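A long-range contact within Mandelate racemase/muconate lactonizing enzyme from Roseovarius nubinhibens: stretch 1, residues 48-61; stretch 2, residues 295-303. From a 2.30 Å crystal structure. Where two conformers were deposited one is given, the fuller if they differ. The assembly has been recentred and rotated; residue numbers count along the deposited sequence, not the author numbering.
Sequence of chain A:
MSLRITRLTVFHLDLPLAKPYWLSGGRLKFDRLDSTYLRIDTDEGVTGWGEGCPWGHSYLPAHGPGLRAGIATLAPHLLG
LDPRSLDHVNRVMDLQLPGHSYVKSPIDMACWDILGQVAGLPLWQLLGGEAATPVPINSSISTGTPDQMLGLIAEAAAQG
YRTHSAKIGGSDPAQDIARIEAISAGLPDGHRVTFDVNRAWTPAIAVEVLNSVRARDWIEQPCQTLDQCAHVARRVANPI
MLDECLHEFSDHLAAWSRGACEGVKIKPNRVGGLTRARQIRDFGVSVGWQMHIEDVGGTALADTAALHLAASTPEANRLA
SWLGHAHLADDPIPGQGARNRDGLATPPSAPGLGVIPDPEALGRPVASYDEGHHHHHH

Stretch 1, residues 48-61: GWGEGCPWGHSYLP
Stretch 2, residues 295-303: DVGGTALAD

Residues 48-52 are the end of a β-strand, with phi near -120° and psi between 114° and 156°; residues 53-61 are loop. Stretch 2 runs as loop from Asp-295 to Thr-299, then enters a helix at Ala-300. The CA atoms pair as Glu-51 with Ala-302 at 5.5 Å, Cys-53 with Gly-298 at 5.2 Å and Trp-55 with Gly-297 at 5.6 Å, so the two stretches run in opposite directions.

Trp-49 (chi1 m, chi2 81°) points its CB toward stretch 2, but the indole leads away. Its CB lies 4.2 Å from Leu-301 CD2.

Glu-51 is the polar centre. Its side chain is extended (chi1 t, chi2 t, chi3 4°) and its carboxylate meets the start of the helix. Thr-299 N donates to Glu-51 OE2 at 2.8 Å, nearly straight at 175°. Thr-299 OG1 donates to Glu-51 OE1 at 2.6 Å, and Ala-302 N donates to the same OE1 at 2.9 Å. Thr-299 (chi1 p) is the N-cap: its OG1 accepts from Leu-301 N at 3.1 Å. Water 1 donates to Glu-51 O at 2.8 Å and Asp-295 OD1 at 3.0 Å.

Cys-53 (phi/psi -133/92, chi1 t) places SG 3.7 Å from Gly-298 CA. A CB on Gly-298 (103/-157) would clash with Glu-51 OE2 and Cys-53 CB. Cys-53 N donates to water 2 at 2.9 Å.

Trp-55 (-78/77, chi1 t, chi2 -101°) sets its ring edge to Gly-297, with CE3 4.1 Å from Gly-297 CA. A CB on Gly-297 (176/-178) would clash with that CE3.

Val-296 (chi1 t) fills an apolar pocket. Its CG1 lies 3.8 Å from Trp-55 CB and 3.7 Å from Tyr-59 CD2 (chi1 t, chi2 63°). Its CG2 lies 4.0 Å from Leu-60 CD1 (chi1 m, chi2 t).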

# COMPACT_ATOMS: atom_id res chain seq x y z
N GLY A 48 -26.61 8.06 41.65
CA GLY A 48 -26.35 8.60 40.31
C GLY A 48 -27.49 8.33 39.34
O GLY A 48 -28.19 7.33 39.46
N TRP A 49 -27.66 9.23 38.37
CA TRP A 49 -28.64 9.03 37.31
C TRP A 49 -28.02 8.97 35.92
O TRP A 49 -27.09 9.73 35.61
CB TRP A 49 -29.71 10.12 37.36
CG TRP A 49 -30.60 10.02 38.56
CD1 TRP A 49 -30.33 10.48 39.82
CD2 TRP A 49 -31.92 9.44 38.61
NE1 TRP A 49 -31.39 10.22 40.65
CE2 TRP A 49 -32.38 9.59 39.94
CE3 TRP A 49 -32.75 8.83 37.67
CZ2 TRP A 49 -33.64 9.14 40.35
CZ3 TRP A 49 -34.00 8.37 38.08
CH2 TRP A 49 -34.43 8.53 39.40
N GLY A 50 -28.52 8.06 35.09
CA GLY A 50 -28.20 8.02 33.67
C GLY A 50 -29.44 7.95 32.78
O GLY A 50 -30.50 7.50 33.22
N GLU A 51 -29.29 8.40 31.53
CA GLU A 51 -30.34 8.30 30.52
C GLU A 51 -29.85 7.60 29.25
O GLU A 51 -28.80 7.94 28.70
CB GLU A 51 -30.87 9.69 30.16
CG GLU A 51 -32.02 9.66 29.14
CD GLU A 51 -32.54 11.03 28.76
OE1 GLU A 51 -31.96 12.03 29.23
OE2 GLU A 51 -33.52 11.10 27.99
N GLY A 52 -30.63 6.63 28.78
CA GLY A 52 -30.47 6.13 27.41
C GLY A 52 -31.73 6.36 26.60
O GLY A 52 -32.79 5.79 26.89
N CYS A 53 -31.62 7.21 25.58
CA CYS A 53 -32.75 7.46 24.70
C CYS A 53 -32.37 7.41 23.21
O CYS A 53 -31.95 8.42 22.64
CB CYS A 53 -33.43 8.78 25.06
SG CYS A 53 -34.89 9.12 24.08
N PRO A 54 -32.51 6.22 22.58
CA PRO A 54 -32.32 6.04 21.14
C PRO A 54 -33.28 6.87 20.30
O PRO A 54 -34.42 7.10 20.71
CB PRO A 54 -32.60 4.54 20.94
CG PRO A 54 -32.34 3.92 22.28
CD PRO A 54 -32.84 4.94 23.25
N TRP A 55 -32.82 7.34 19.14
CA TRP A 55 -33.67 8.11 18.24
C TRP A 55 -34.61 7.20 17.45
O TRP A 55 -34.39 6.92 16.27
CB TRP A 55 -32.83 8.98 17.30
CG TRP A 55 -33.65 10.01 16.58
CD1 TRP A 55 -34.10 9.95 15.28
CD2 TRP A 55 -34.12 11.26 17.10
NE1 TRP A 55 -34.81 11.08 14.97
CE2 TRP A 55 -34.84 11.90 16.06
CE3 TRP A 55 -33.99 11.91 18.34
CZ2 TRP A 55 -35.45 13.15 16.23
CZ3 TRP A 55 -34.59 13.16 18.51
CH2 TRP A 55 -35.31 13.76 17.46
N GLY A 56 -35.67 6.74 18.10
CA GLY A 56 -36.45 5.60 17.61
C GLY A 56 -35.65 4.31 17.61
O GLY A 56 -34.65 4.19 18.33
N HIS A 57 -36.08 3.35 16.81
CA HIS A 57 -35.42 2.05 16.73
C HIS A 57 -34.80 1.78 15.36
O HIS A 57 -34.32 0.68 15.11
CB HIS A 57 -36.39 0.93 17.13
CG HIS A 57 -37.70 0.95 16.40
ND1 HIS A 57 -37.83 0.50 15.10
CD2 HIS A 57 -38.92 1.37 16.78
CE1 HIS A 57 -39.09 0.64 14.72
NE2 HIS A 57 -39.77 1.17 15.72
N SER A 58 -34.81 2.79 14.48
CA SER A 58 -34.34 2.62 13.11
C SER A 58 -33.04 3.40 12.83
O SER A 58 -32.38 3.16 11.82
CB SER A 58 -35.43 2.99 12.10
OG SER A 58 -35.43 4.37 11.80
N TYR A 59 -32.69 4.31 13.73
CA TYR A 59 -31.55 5.20 13.53
C TYR A 59 -30.19 4.50 13.70
O TYR A 59 -29.31 4.63 12.85
CB TYR A 59 -31.65 6.41 14.48
CG TYR A 59 -30.51 7.40 14.37
CD1 TYR A 59 -30.27 8.10 13.19
CD2 TYR A 59 -29.68 7.63 15.46
CE1 TYR A 59 -29.21 9.00 13.10
CE2 TYR A 59 -28.62 8.53 15.38
CZ TYR A 59 -28.39 9.21 14.20
OH TYR A 59 -27.34 10.10 14.13
N LEU A 60 -30.05 3.76 14.79
CA LEU A 60 -28.82 3.07 15.16
C LEU A 60 -29.21 1.67 15.67
O LEU A 60 -30.40 1.42 15.91
CB LEU A 60 -28.09 3.85 16.26
CG LEU A 60 -27.28 5.09 15.85
CD1 LEU A 60 -26.76 5.79 17.08
CD2 LEU A 60 -26.14 4.77 14.87
N PRO A 61 -28.23 0.75 15.83
CA PRO A 61 -28.50 -0.51 16.55
C PRO A 61 -28.86 -0.33 18.02
O PRO A 61 -28.04 -0.61 18.91
CB PRO A 61 -27.19 -1.29 16.41
CG PRO A 61 -26.49 -0.66 15.27
CD PRO A 61 -26.85 0.78 15.32
N ASP A 295 -25.62 14.02 22.39
CA ASP A 295 -26.16 12.66 22.39
C ASP A 295 -27.20 12.44 21.30
O ASP A 295 -27.55 13.37 20.56
CB ASP A 295 -26.63 12.21 23.78
CG ASP A 295 -26.44 10.69 24.01
OD1 ASP A 295 -26.69 10.20 25.13
OD2 ASP A 295 -26.05 9.98 23.05
N VAL A 296 -27.67 11.20 21.20
CA VAL A 296 -28.49 10.71 20.09
C VAL A 296 -29.91 11.29 20.20
O VAL A 296 -30.55 11.58 19.19
CB VAL A 296 -28.53 9.15 20.11
CG1 VAL A 296 -29.44 8.60 19.04
CG2 VAL A 296 -27.13 8.60 19.92
N GLY A 297 -30.38 11.46 21.43
CA GLY A 297 -31.66 12.09 21.68
C GLY A 297 -32.02 12.09 23.15
O GLY A 297 -31.25 11.63 23.99
N GLY A 298 -33.21 12.62 23.44
CA GLY A 298 -33.79 12.53 24.78
C GLY A 298 -33.69 13.82 25.56
O GLY A 298 -33.56 14.91 24.99
N THR A 299 -33.73 13.69 26.88
CA THR A 299 -33.97 14.83 27.75
C THR A 299 -32.68 15.57 28.05
O THR A 299 -31.59 15.14 27.63
CB THR A 299 -34.63 14.42 29.09
OG1 THR A 299 -33.66 13.81 29.95
CG2 THR A 299 -35.80 13.47 28.88
N ALA A 300 -32.80 16.66 28.80
CA ALA A 300 -31.66 17.45 29.26
C ALA A 300 -30.69 16.68 30.16
O ALA A 300 -29.60 17.17 30.45
CB ALA A 300 -32.14 18.74 29.94
N LEU A 301 -31.08 15.49 30.60
CA LEU A 301 -30.20 14.62 31.38
C LEU A 301 -29.04 14.05 30.54
O LEU A 301 -27.87 14.25 30.88
CB LEU A 301 -31.00 13.51 32.09
CG LEU A 301 -30.27 12.58 33.07
CD1 LEU A 301 -29.49 13.33 34.09
CD2 LEU A 301 -31.18 11.61 33.76
N ALA A 302 -29.37 13.36 29.44
CA ALA A 302 -28.39 12.96 28.42
C ALA A 302 -27.64 14.14 27.78
O ALA A 302 -26.43 14.06 27.58
CB ALA A 302 -29.06 12.11 27.34
N ASP A 303 -28.36 15.22 27.48
CA ASP A 303 -27.78 16.44 26.89
C ASP A 303 -26.70 17.08 27.75
O ASP A 303 -25.71 17.59 27.22
CB ASP A 303 -28.87 17.46 26.60
CG ASP A 303 -29.74 17.07 25.43
OD1 ASP A 303 -29.25 16.35 24.53
OD2 ASP A 303 -30.92 17.49 25.41
O HOH W 1 -26.91 7.65 26.64
O HOH W 2 -29.63 9.25 24.97